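Local atomic coordinates of putative pectin lyase (Geobacillus virus E2, PDB entry 7CHU), a protein that serves as a trimeric tailspike of a deep-sea thermophilic bacteriophage and probably recognises, and perhaps cleaves, polysaccharide on the surface of its bacterial host. Residues 490-494 against 506-511; 242-247 against 276-280; 335-339 against 361-365. All blocks are in the same frame, centred on the assembly; numbering follows the deposited sequence.

Contact 1: residues 490-494 against 506-511; sequences TLNNS and FKDNTG
A G1 beta bulge opens the small C-terminal antiparallel sheet here, where strand 494-498 pairs with strand 503-507. Asn-493 and Ser-494 both face Lys-507. Asn-493 takes the positive backbone angles of the bulge (phi 67°, psi 39°), and Ser-494 returns to extended geometry. Ser-494 and Lys-507 form an antiparallel hydrogen-bonded pair with CA atoms 5.2 Å apart. Ser-494 N donates to Lys-507 O at 3.0 Å, and Lys-507 N donates to Ser-494 O at 2.9 Å. Asn-493 N also reaches Lys-507 O at 2.6 Å, but this bond is bent and weak. Phe-506, chi1 t, lays its ring obliquely by the bulge, with CE1 3.5 Å from Asn-493 C. Lys-507 has chi1 and chi2 t, chi3 m and chi4 t. Lys-507 NZ bonds Thr-490 O at 3.0 Å and, weakly, Thr-490 OG1 at 3.1 Å; that hydroxyl is also bonded to Ala-487 O.

Beyond the strand, Asp-508 to Gly-511 make a type I turn closed by Gly-511 N to Asp-508 O, 2.9 Å. Asp-508 OD1 accepts from Thr-510 N at 3.0 Å, an Asx turn. Asn-493 ND2 donates to Asn-509 OD1 at 3.1 Å. One water links Asn-492 ND2 with Asn-509 OD1, another Asn-493 OD1 with Asn-509 N. Ser-494 also pairs with a strand of the second subunit, so the sheet continues across the trimer interface. The contact is thus mainly polar: backbone bonds fix the bulge, while amides and water tie the turn to it.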
ATOM      1  N   THR A 490     -42.691  -7.569 -43.265  1.00 20.40           N
ATOM      2  CA  THR A 490     -42.559  -6.125 -43.197  1.00 20.01           C
ATOM      3  C   THR A 490     -43.652  -5.522 -42.317  1.00 22.25           C
ATOM      4  O   THR A 490     -44.805  -5.967 -42.323  1.00 23.15           O
ATOM      5  CB  THR A 490     -42.603  -5.525 -44.611  1.00 21.66           C
ATOM      6  OG1 THR A 490     -43.839  -5.880 -45.235  1.00 21.89           O
ATOM      7  CG2 THR A 490     -41.493  -6.103 -45.458  1.00 19.65           C
ATOM      8  N   LEU A 491     -43.269  -4.521 -41.541  1.00 20.31           N
ATOM      9  CA  LEU A 491     -44.193  -3.651 -40.840  1.00 19.80           C
ATOM     10  C   LEU A 491     -44.751  -2.603 -41.801  1.00 18.83           C
ATOM     11  O   LEU A 491     -44.211  -2.381 -42.881  1.00 17.55           O
ATOM     12  CB  LEU A 491     -43.482  -2.954 -39.685  1.00 18.43           C
ATOM     13  CG  LEU A 491     -42.812  -3.864 -38.652  1.00 22.38           C
ATOM     14  CD1 LEU A 491     -42.016  -3.003 -37.703  1.00 22.17           C
ATOM     15  CD2 LEU A 491     -43.853  -4.677 -37.933  1.00 25.36           C
ATOM     16  N   ASN A 492     -45.830  -1.939 -41.386  1.00 17.73           N
ATOM     17  CA  ASN A 492     -46.343  -0.796 -42.131  1.00 18.02           C
ATOM     18  C   ASN A 492     -45.269   0.274 -42.309  1.00 20.40           C
ATOM     19  O   ASN A 492     -44.384   0.449 -41.462  1.00 17.35           O
ATOM     20  CB  ASN A 492     -47.551  -0.205 -41.426  1.00 19.75           C
ATOM     21  CG  ASN A 492     -48.769  -1.070 -41.578  1.00 21.92           C
ATOM     22  OD1 ASN A 492     -48.701  -2.148 -42.173  1.00 21.32           O
ATOM     23  ND2 ASN A 492     -49.891  -0.616 -41.045  1.00 26.24           N
ATOM     24  N   ASN A 493     -45.336   0.967 -43.453  1.00 15.56           N
ATOM     25  CA  ASN A 493     -44.422   2.069 -43.789  1.00 17.02           C
ATOM     26  C   ASN A 493     -42.995   1.567 -43.997  1.00 18.13           C
ATOM     27  O   ASN A 493     -42.022   2.241 -43.655  1.00 17.37           O
ATOM     28  CB  ASN A 493     -44.482   3.187 -42.744  1.00 18.79           C
ATOM     29  CG  ASN A 493     -45.860   3.868 -42.699  1.00 17.84           C
ATOM     30  OD1 ASN A 493     -46.392   4.292 -43.719  1.00 17.87           O
ATOM     31  ND2 ASN A 493     -46.429   3.959 -41.528  1.00 20.11           N
ATOM     32  N   SER A 494     -42.872   0.396 -44.628  1.00 18.67           N
ATOM     33  CA  SER A 494     -41.595  -0.287 -44.796  1.00 15.80           C
ATOM     34  C   SER A 494     -41.173  -0.308 -46.256  1.00 15.84           C
ATOM     35  O   SER A 494     -41.926  -0.767 -47.118  1.00 15.17           O
ATOM     36  CB  SER A 494     -41.677  -1.727 -44.293  1.00 16.26           C
ATOM     37  OG  SER A 494     -41.738  -1.733 -42.887  1.00 19.79           O
ATOM     38  N   PHE A 506     -42.881  -1.080 -51.324  1.00 15.03           N
ATOM     39  CA  PHE A 506     -43.196  -0.321 -50.121  1.00 19.30           C
ATOM     40  C   PHE A 506     -44.506  -0.848 -49.552  1.00 18.98           C
ATOM     41  O   PHE A 506     -45.523  -0.876 -50.257  1.00 18.19           O
ATOM     42  CB  PHE A 506     -43.301   1.174 -50.448  1.00 16.64           C
ATOM     43  CG  PHE A 506     -43.545   2.059 -49.246  1.00 17.90           C
ATOM     44  CD1 PHE A 506     -42.556   2.229 -48.292  1.00 14.86           C
ATOM     45  CD2 PHE A 506     -44.736   2.767 -49.109  1.00 17.65           C
ATOM     46  CE1 PHE A 506     -42.762   3.063 -47.198  1.00 18.37           C
ATOM     47  CE2 PHE A 506     -44.954   3.598 -48.011  1.00 17.92           C
ATOM     48  CZ  PHE A 506     -43.955   3.745 -47.056  1.00 16.46           C
ATOM     49  N   LYS A 507     -44.496  -1.285 -48.291  1.00 17.72           N
ATOM     50  CA  LYS A 507     -45.754  -1.551 -47.599  1.00 17.04           C
ATOM     51  C   LYS A 507     -46.180  -0.264 -46.914  1.00 19.35           C
ATOM     52  O   LYS A 507     -45.513   0.203 -45.982  1.00 15.31           O
ATOM     53  CB  LYS A 507     -45.627  -2.688 -46.589  1.00 20.28           C
ATOM     54  CG  LYS A 507     -46.882  -2.891 -45.753  1.00 20.33           C
ATOM     55  CD  LYS A 507     -46.723  -4.055 -44.731  1.00 22.14           C
ATOM     56  CE  LYS A 507     -46.923  -5.407 -45.406  1.00 23.87           C
ATOM     57  NZ  LYS A 507     -46.799  -6.567 -44.464  1.00 20.98           N
ATOM     58  N   ASP A 508     -47.303   0.308 -47.350  1.00 17.68           N
ATOM     59  CA  ASP A 508     -47.603   1.665 -46.911  1.00 18.30           C
ATOM     60  C   ASP A 508     -48.382   1.646 -45.594  1.00 17.16           C
ATOM     61  O   ASP A 508     -48.569   0.610 -44.946  1.00 17.91           O
ATOM     62  CB  ASP A 508     -48.300   2.468 -48.021  1.00 18.94           C
ATOM     63  CG  ASP A 508     -49.683   1.926 -48.403  1.00 22.48           C
ATOM     64  OD1 ASP A 508     -50.246   1.099 -47.644  1.00 19.61           O
ATOM     65  OD2 ASP A 508     -50.207   2.348 -49.476  1.00 23.79           O
ATOM     66  N   ASN A 509     -48.830   2.829 -45.189  1.00 18.16           N
ATOM     67  CA  ASN A 509     -49.531   2.993 -43.928  1.00 21.58           C
ATOM     68  C   ASN A 509     -50.818   2.184 -43.858  1.00 19.15           C
ATOM     69  O   ASN A 509     -51.319   1.954 -42.759  1.00 21.33           O
ATOM     70  CB  ASN A 509     -49.835   4.467 -43.698  1.00 18.78           C
ATOM     71  CG  ASN A 509     -50.195   4.771 -42.244  1.00 21.81           C
ATOM     72  OD1 ASN A 509     -49.448   4.451 -41.317  1.00 24.82           O
ATOM     73  ND2 ASN A 509     -51.351   5.363 -42.052  1.00 20.55           N
ATOM     74  N   THR A 510     -51.373   1.762 -44.990  1.00 18.94           N
ATOM     75  CA  THR A 510     -52.590   0.953 -44.970  1.00 17.97           C
ATOM     76  C   THR A 510     -52.294  -0.541 -44.838  1.00 20.25           C
ATOM     77  O   THR A 510     -53.231  -1.352 -44.854  1.00 20.07           O
ATOM     78  CB  THR A 510     -53.438   1.213 -46.240  1.00 19.72           C
ATOM     79  OG1 THR A 510     -52.825   0.597 -47.384  1.00 18.56           O
ATOM     80  CG2 THR A 510     -53.597   2.716 -46.501  1.00 21.02           C
ATOM     81  N   GLY A 511     -51.017  -0.927 -44.728  1.00 20.05           N
ATOM     82  CA  GLY A 511     -50.660  -2.326 -44.680  1.00 18.60           C
ATOM     83  C   GLY A 511     -50.630  -3.028 -46.020  1.00 19.99           C
ATOM     84  O   GLY A 511     -50.470  -4.254 -46.062  1.00 22.38           O
TER
HETATM   85  O   HOH W   1     -49.801   2.139 -40.014  1.00 22.40           O
HETATM   86  O   HOH W   2     -47.126   5.064 -46.177  1.00 19.40           O

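Contact 2: residues 242-247 against 276-280; sequences IYNGTS and RRRNG
Asn-279, Asn-244 and Arg-277 have the most surface covered here. They join two loops, one leaving strand 240-243 and one leading from strand 268-271 toward strand 283-285. Ile-242 and Tyr-243 are still extended. Asn-244 turns the chain (phi -78°, psi -27°), and Gly-245 follows at phi 78°, psi -172°, angles that call for glycine. The closest CA pair is Asn-244 with Asn-279, 5.7 Å apart.

Both asparagines point their CA-to-CB bonds toward the other segment. Asn-244 is a p rotamer. Asn-244 ND2 donates to Arg-277 O at 2.8 Å, almost exactly in line, and Asn-244 OD1 accepts from Gly-274 N. Asn-279 is an m rotamer. Asn-279 OD1 lies 3.3 Å from Asn-244 CB and accepts from Ser-250 N. Asn-279 ND2 is 3.3 Å from Ile-242 O.

The CA-to-CB bond of Arg-277 points sideways; chi1 is m and chi2 and chi3 are t. Arg-277 NH1 donates to Ser-247 O at 3.1 Å, and Asp-248 is a long, weak ion partner of the same group. The CA-to-CB bond of Arg-278 points away; its guanidinium makes salt bridges with Asp-310 and Asp-312.

Asparagine side chains therefore bond the backbones of adjoining loops. Strand 240-243 pairs in parallel with strand 268-271, so these loops leave neighbouring rungs of a right-handed parallel beta-helix, the fold of pectate lyase-like proteins.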
ATOM      1  N   ILE A 242      17.818  -8.892 -10.123  1.00 12.47           N
ATOM      2  CA  ILE A 242      17.043 -10.048  -9.683  1.00 12.78           C
ATOM      3  C   ILE A 242      17.175 -11.126 -10.756  1.00 16.15           C
ATOM      4  O   ILE A 242      16.679 -10.958 -11.875  1.00 11.03           O
ATOM      5  CB  ILE A 242      15.567  -9.685  -9.440  1.00 15.43           C
ATOM      6  CG1 ILE A 242      15.475  -8.600  -8.347  1.00 13.15           C
ATOM      7  CG2 ILE A 242      14.795 -10.951  -9.070  1.00 13.12           C
ATOM      8  CD1 ILE A 242      14.138  -7.777  -8.298  1.00 14.74           C
ATOM      9  N   TYR A 243      17.844 -12.234 -10.413  1.00 10.48           N
ATOM     10  CA  TYR A 243      18.165 -13.315 -11.340  1.00 14.64           C
ATOM     11  C   TYR A 243      17.397 -14.582 -10.955  1.00 13.70           C
ATOM     12  O   TYR A 243      17.219 -14.871  -9.771  1.00 13.31           O
ATOM     13  CB  TYR A 243      19.686 -13.571 -11.300  1.00 14.40           C
ATOM     14  CG  TYR A 243      20.247 -14.581 -12.276  1.00 16.54           C
ATOM     15  CD1 TYR A 243      19.764 -14.678 -13.583  1.00 14.42           C
ATOM     16  CD2 TYR A 243      21.299 -15.404 -11.904  1.00 14.49           C
ATOM     17  CE1 TYR A 243      20.298 -15.607 -14.483  1.00 14.39           C
ATOM     18  CE2 TYR A 243      21.845 -16.330 -12.786  1.00 17.97           C
ATOM     19  CZ  TYR A 243      21.344 -16.428 -14.078  1.00 17.16           C
ATOM     20  OH  TYR A 243      21.889 -17.332 -14.964  1.00 19.26           O
ATOM     21  N   ASN A 244      16.920 -15.336 -11.936  1.00 12.24           N
ATOM     22  CA  ASN A 244      16.244 -16.568 -11.544  1.00 14.57           C
ATOM     23  C   ASN A 244      17.246 -17.665 -11.160  1.00 15.52           C
ATOM     24  O   ASN A 244      16.938 -18.496 -10.295  1.00 14.18           O
ATOM     25  CB  ASN A 244      15.264 -17.048 -12.642  1.00 11.11           C
ATOM     26  CG  ASN A 244      15.905 -17.219 -14.036  1.00 14.59           C
ATOM     27  OD1 ASN A 244      16.987 -16.721 -14.345  1.00 13.85           O
ATOM     28  ND2 ASN A 244      15.169 -17.890 -14.906  1.00 11.73           N
ATOM     29  N   GLY A 245      18.455 -17.625 -11.701  1.00 12.18           N
ATOM     30  CA  GLY A 245      19.406 -18.717 -11.537  1.00 14.95           C
ATOM     31  C   GLY A 245      19.099 -19.890 -12.448  1.00 15.86           C
ATOM     32  O   GLY A 245      18.220 -19.832 -13.316  1.00 14.17           O
ATOM     33  N   THR A 246      19.822 -20.994 -12.232  1.00 14.69           N
ATOM     34  CA  THR A 246      19.732 -22.117 -13.153  1.00 14.68           C
ATOM     35  C   THR A 246      18.753 -23.198 -12.717  1.00 16.94           C
ATOM     36  O   THR A 246      18.538 -24.150 -13.479  1.00 17.51           O
ATOM     37  CB  THR A 246      21.113 -22.755 -13.352  1.00 17.69           C
ATOM     38  OG1 THR A 246      21.604 -23.172 -12.083  1.00 18.09           O
ATOM     39  CG2 THR A 246      22.071 -21.757 -13.963  1.00 17.47           C
ATOM     40  N   SER A 247      18.166 -23.097 -11.526  1.00 13.44           N
ATOM     41  CA  SER A 247      17.288 -24.138 -11.001  1.00 16.06           C
ATOM     42  C   SER A 247      15.833 -23.717 -10.916  1.00 15.43           C
ATOM     43  O   SER A 247      14.936 -24.485 -11.285  1.00 15.88           O
ATOM     44  CB  SER A 247      17.745 -24.566  -9.586  1.00 17.80           C
ATOM     45  OG  SER A 247      18.972 -25.256  -9.653  1.00 24.65           O
ATOM     46  N   ARG A 276      14.388 -22.191 -17.512  1.00 17.15           N
ATOM     47  CA  ARG A 276      13.047 -22.025 -18.058  1.00 16.84           C
ATOM     48  C   ARG A 276      12.122 -21.264 -17.111  1.00 18.81           C
ATOM     49  O   ARG A 276      11.189 -20.589 -17.561  1.00 17.07           O
ATOM     50  CB  ARG A 276      12.461 -23.399 -18.359  1.00 23.02           C
ATOM     51  CG  ARG A 276      11.232 -23.414 -19.265  1.00 26.63           C
ATOM     52  CD  ARG A 276      10.709 -24.853 -19.345  1.00 36.47           C
ATOM     53  NE  ARG A 276      10.042 -25.272 -18.106  1.00 40.14           N
ATOM     54  CZ  ARG A 276      10.587 -25.994 -17.122  1.00 44.06           C
ATOM     55  NH1 ARG A 276      11.858 -26.419 -17.210  1.00 50.69           N
ATOM     56  NH2 ARG A 276       9.853 -26.298 -16.039  1.00 39.01           N
ATOM     57  N   ARG A 277      12.340 -21.394 -15.810  1.00 16.87           N
ATOM     58  CA  ARG A 277      11.424 -20.860 -14.811  1.00 18.05           C
ATOM     59  C   ARG A 277      11.688 -19.373 -14.635  1.00 15.70           C
ATOM     60  O   ARG A 277      12.730 -18.978 -14.097  1.00 15.61           O
ATOM     61  CB  ARG A 277      11.592 -21.616 -13.507  1.00 16.17           C
ATOM     62  CG  ARG A 277      11.038 -23.005 -13.592  1.00 20.40           C
ATOM     63  CD  ARG A 277      11.454 -23.842 -12.399  1.00 23.65           C
ATOM     64  NE  ARG A 277      10.904 -25.181 -12.545  1.00 27.93           N
ATOM     65  CZ  ARG A 277      11.352 -26.268 -11.927  1.00 33.54           C
ATOM     66  NH1 ARG A 277      12.395 -26.194 -11.098  1.00 29.63           N
ATOM     67  NH2 ARG A 277      10.758 -27.434 -12.157  1.00 29.68           N
ATOM     68  N   ARG A 278      10.755 -18.555 -15.106  1.00 11.68           N
ATOM     69  CA  ARG A 278      10.961 -17.118 -15.129  1.00 15.42           C
ATOM     70  C   ARG A 278      10.621 -16.499 -13.775  1.00 11.82           C
ATOM     71  O   ARG A 278       9.813 -17.034 -13.013  1.00 11.99           O
ATOM     72  CB  ARG A 278      10.118 -16.484 -16.241  1.00 16.07           C
ATOM     73  CG  ARG A 278      10.476 -17.030 -17.647  1.00 17.71           C
ATOM     74  CD  ARG A 278       9.416 -16.663 -18.693  1.00 17.29           C
ATOM     75  NE  ARG A 278       8.961 -15.278 -18.529  1.00 17.64           N
ATOM     76  CZ  ARG A 278       9.670 -14.192 -18.853  1.00 17.80           C
ATOM     77  NH1 ARG A 278      10.876 -14.311 -19.390  1.00 16.19           N
ATOM     78  NH2 ARG A 278       9.169 -12.973 -18.632  1.00 12.72           N
ATOM     79  N   ASN A 279      11.295 -15.388 -13.470  1.00 13.62           N
ATOM     80  CA  ASN A 279      10.960 -14.595 -12.299  1.00 15.29           C
ATOM     81  C   ASN A 279       9.480 -14.248 -12.335  1.00 15.44           C
ATOM     82  O   ASN A 279       8.911 -13.948 -13.396  1.00 15.35           O
ATOM     83  CB  ASN A 279      11.823 -13.326 -12.250  1.00 13.04           C
ATOM     84  CG  ASN A 279      13.315 -13.648 -12.052  1.00 17.67           C
ATOM     85  OD1 ASN A 279      13.675 -14.541 -11.279  1.00 15.42           O
ATOM     86  ND2 ASN A 279      14.176 -12.916 -12.735  1.00 14.07           N
ATOM     87  N   GLY A 280       8.839 -14.314 -11.176  1.00 12.99           N
ATOM     88  CA  GLY A 280       7.400 -14.108 -11.159  1.00 13.42           C
ATOM     89  C   GLY A 280       6.880 -13.598  -9.834  1.00 16.03           C
ATOM     90  O   GLY A 280       7.481 -13.814  -8.779  1.00 12.43           O
TER

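Contact 3: residues 335-339 against 361-365; sequences RNKII and VIDGC
This is a parallel beta ladder between two successive rungs of the beta-helix, buried where the three subunits meet. Strand 337-339 and strand 361-363 run in the same direction, with axes 4.8 Å apart and 6° between them. The register pairs Lys-337 with Val-361, Ile-338 with Ile-362 and Ile-339 with Asp-363, at CA separations of 5.0, 4.8 and 4.7 Å. Three backbone bonds hold it. Val-361 N donates to Asn-336 O at 3.0 Å, Ile-338 N to Val-361 O at 2.9 Å, and Asp-363 N to Ile-338 O at 2.9 Å. CA-H...O contacts add to these: Ile-362 CA lies 3.3 Å from Ile-338 O, and Ile-339 CA lies 3.1 Å from Asp-363 O.

Ile-338 and Ile-362 share one face of the sheet, with Ile-338 CB 4.3 Å from Ile-362 CG1. Gly-364 takes positive phi (65°) and turns the chain after the strand. Cys-365, chi1 m, then brings SG to 4.0 Å from Ile-338 CG2. Strand 315-317 beside 337-339 and strand 385-387 beside 361-363 continue the sheet.

The other face carries Lys-337, Ile-339, Val-361 and Asp-363 and meets the second subunit. Lys-337 NZ donates to Arg-335 O at 3.0 Å and makes a salt bridge to Asp-342 of the second subunit. Asp-363 lies close to Asp-363 of both other subunits. The face of Ile-338 and Ile-362 is thus apolar and internal. The face of Lys-337 and Asp-363 brings charged groups, including like carboxylates, to the trimer interface.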
ATOM      1  N   ARG A 335       1.395 -10.693 -18.127  1.00 16.82           N
ATOM      2  CA  ARG A 335       0.487 -10.466 -16.993  1.00 14.85           C
ATOM      3  C   ARG A 335       1.122  -9.588 -15.917  1.00 14.35           C
ATOM      4  O   ARG A 335       0.804  -9.699 -14.736  1.00 14.14           O
ATOM      5  CB  ARG A 335       0.010 -11.789 -16.377  1.00 17.89           C
ATOM      6  CG  ARG A 335      -0.578 -12.802 -17.369  1.00 18.79           C
ATOM      7  CD  ARG A 335      -1.858 -13.460 -16.834  1.00 20.12           C
ATOM      8  NE  ARG A 335      -1.702 -14.090 -15.513  1.00 21.68           N
ATOM      9  CZ  ARG A 335      -1.194 -15.314 -15.324  1.00 24.33           C
ATOM     10  NH1 ARG A 335      -0.772 -16.031 -16.357  1.00 20.89           N
ATOM     11  NH2 ARG A 335      -1.081 -15.827 -14.102  1.00 22.79           N
ATOM     12  N   ASN A 336       2.033  -8.715 -16.297  1.00 11.50           N
ATOM     13  CA  ASN A 336       2.444  -7.730 -15.329  1.00 14.89           C
ATOM     14  C   ASN A 336       1.361  -6.671 -15.203  1.00 17.54           C
ATOM     15  O   ASN A 336       0.521  -6.488 -16.103  1.00 17.66           O
ATOM     16  CB  ASN A 336       3.789  -7.145 -15.722  1.00 12.40           C
ATOM     17  CG  ASN A 336       4.846  -8.226 -15.900  1.00 16.43           C
ATOM     18  OD1 ASN A 336       5.290  -8.832 -14.917  1.00 15.11           O
ATOM     19  ND2 ASN A 336       5.209  -8.515 -17.149  1.00 12.78           N
ATOM     20  N   LYS A 337       1.366  -5.989 -14.060  1.00 15.95           N
ATOM     21  CA  LYS A 337       0.327  -5.026 -13.709  1.00 16.16           C
ATOM     22  C   LYS A 337       0.971  -3.702 -13.325  1.00 17.98           C
ATOM     23  O   LYS A 337       1.744  -3.631 -12.358  1.00 16.27           O
ATOM     24  CB  LYS A 337      -0.537  -5.572 -12.572  1.00 17.90           C
ATOM     25  CG  LYS A 337      -1.308  -6.809 -13.022  1.00 16.27           C
ATOM     26  CD  LYS A 337      -1.897  -7.580 -11.872  1.00 18.49           C
ATOM     27  CE  LYS A 337      -2.619  -8.854 -12.377  1.00 19.31           C
ATOM     28  NZ  LYS A 337      -1.720  -9.771 -13.162  1.00 18.67           N
ATOM     29  N   ILE A 338       0.659  -2.668 -14.094  1.00 12.32           N
ATOM     30  CA  ILE A 338       1.139  -1.306 -13.905  1.00 14.14           C
ATOM     31  C   ILE A 338      -0.103  -0.496 -13.546  1.00 15.34           C
ATOM     32  O   ILE A 338      -0.914  -0.150 -14.415  1.00 14.26           O
ATOM     33  CB  ILE A 338       1.835  -0.749 -15.158  1.00 15.29           C
ATOM     34  CG1 ILE A 338       2.751  -1.797 -15.847  1.00 17.10           C
ATOM     35  CG2 ILE A 338       2.581   0.565 -14.842  1.00 12.64           C
ATOM     36  CD1 ILE A 338       3.935  -2.154 -15.044  1.00 21.04           C
ATOM     37  N   ILE A 339      -0.306  -0.247 -12.257  1.00 15.12           N
ATOM     38  CA  ILE A 339      -1.580   0.264 -11.754  1.00 12.98           C
ATOM     39  C   ILE A 339      -1.320   1.499 -10.908  1.00 14.09           C
ATOM     40  O   ILE A 339      -0.585   1.428  -9.911  1.00 15.87           O
ATOM     41  CB  ILE A 339      -2.330  -0.803 -10.934  1.00 16.33           C
ATOM     42  CG1 ILE A 339      -2.825  -1.935 -11.846  1.00 16.96           C
ATOM     43  CG2 ILE A 339      -3.485  -0.168 -10.145  1.00 18.15           C
ATOM     44  CD1 ILE A 339      -3.565  -3.023 -11.100  1.00 15.36           C
ATOM     45  N   VAL A 361      -1.365  -5.267 -18.027  1.00 15.77           N
ATOM     46  CA  VAL A 361      -2.400  -4.258 -17.810  1.00 15.50           C
ATOM     47  C   VAL A 361      -1.726  -2.957 -17.411  1.00 19.62           C
ATOM     48  O   VAL A 361      -0.819  -2.954 -16.569  1.00 17.90           O
ATOM     49  CB  VAL A 361      -3.408  -4.684 -16.724  1.00 22.92           C
ATOM     50  CG1 VAL A 361      -4.553  -3.646 -16.661  1.00 19.71           C
ATOM     51  CG2 VAL A 361      -3.945  -6.064 -16.992  1.00 22.76           C
ATOM     52  N   ILE A 362      -2.173  -1.859 -18.006  1.00 17.34           N
ATOM     53  CA  ILE A 362      -1.807  -0.506 -17.595  1.00 17.65           C
ATOM     54  C   ILE A 362      -3.115   0.158 -17.174  1.00 21.19           C
ATOM     55  O   ILE A 362      -3.953   0.480 -18.025  1.00 18.65           O
ATOM     56  CB  ILE A 362      -1.135   0.285 -18.725  1.00 19.56           C
ATOM     57  CG1 ILE A 362       0.181  -0.384 -19.161  1.00 15.67           C
ATOM     58  CG2 ILE A 362      -0.970   1.736 -18.304  1.00 15.06           C
ATOM     59  CD1 ILE A 362       0.685   0.061 -20.523  1.00 16.62           C
ATOM     60  N   ASP A 363      -3.299   0.393 -15.882  1.00 16.55           N
ATOM     61  CA  ASP A 363      -4.600   0.788 -15.365  1.00 19.00           C
ATOM     62  C   ASP A 363      -4.490   1.925 -14.349  1.00 22.08           C
ATOM     63  O   ASP A 363      -3.686   1.856 -13.413  1.00 16.30           O
ATOM     64  CB  ASP A 363      -5.299  -0.420 -14.739  1.00 20.66           C
ATOM     65  CG  ASP A 363      -6.674  -0.075 -14.208  1.00 30.34           C
ATOM     66  OD1 ASP A 363      -6.933  -0.305 -13.008  1.00 37.18           O
ATOM     67  OD2 ASP A 363      -7.502   0.451 -14.991  1.00 38.17           O
ATOM     68  N   GLY A 364      -5.314   2.963 -14.523  1.00 19.10           N
ATOM     69  CA  GLY A 364      -5.303   4.080 -13.594  1.00 17.94           C
ATOM     70  C   GLY A 364      -4.017   4.882 -13.573  1.00 18.83           C
ATOM     71  O   GLY A 364      -3.731   5.552 -12.575  1.00 17.73           O
ATOM     72  N   CYS A 365      -3.227   4.833 -14.638  1.00 17.51           N
ATOM     73  CA  CYS A 365      -1.947   5.531 -14.675  1.00 16.11           C
ATOM     74  C   CYS A 365      -2.107   6.878 -15.353  1.00 18.94           C
ATOM     75  O   CYS A 365      -3.092   7.131 -16.048  1.00 19.66           O
ATOM     76  CB  CYS A 365      -0.880   4.719 -15.425  1.00 16.35           C
ATOM     77  SG  CYS A 365      -0.458   3.131 -14.663  1.00 18.98           S
TER

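Along the chain the order is contact 2, contact 3, contact 1. Contacts 2 and 3 both belong to the parallel beta-helix. Their centres are 23 Å apart and their nearest atoms about 6 Å. Contact 2 lies at the ends of strands 240-243 and 268-271. Its second loop leads to strand 283-285, which belongs to the same sheet of the beta-helix as the strands of contact 3. Contact 1 is remote, in the three-stranded C-terminal sheet, with its centre 71 Å from that of contact 2 and 54 Å from that of contact 3. Contacts 1 and 3 both touch the second subunit, whereas contact 2 meets no other chain. Trimer contacts therefore recur along the elongated spike.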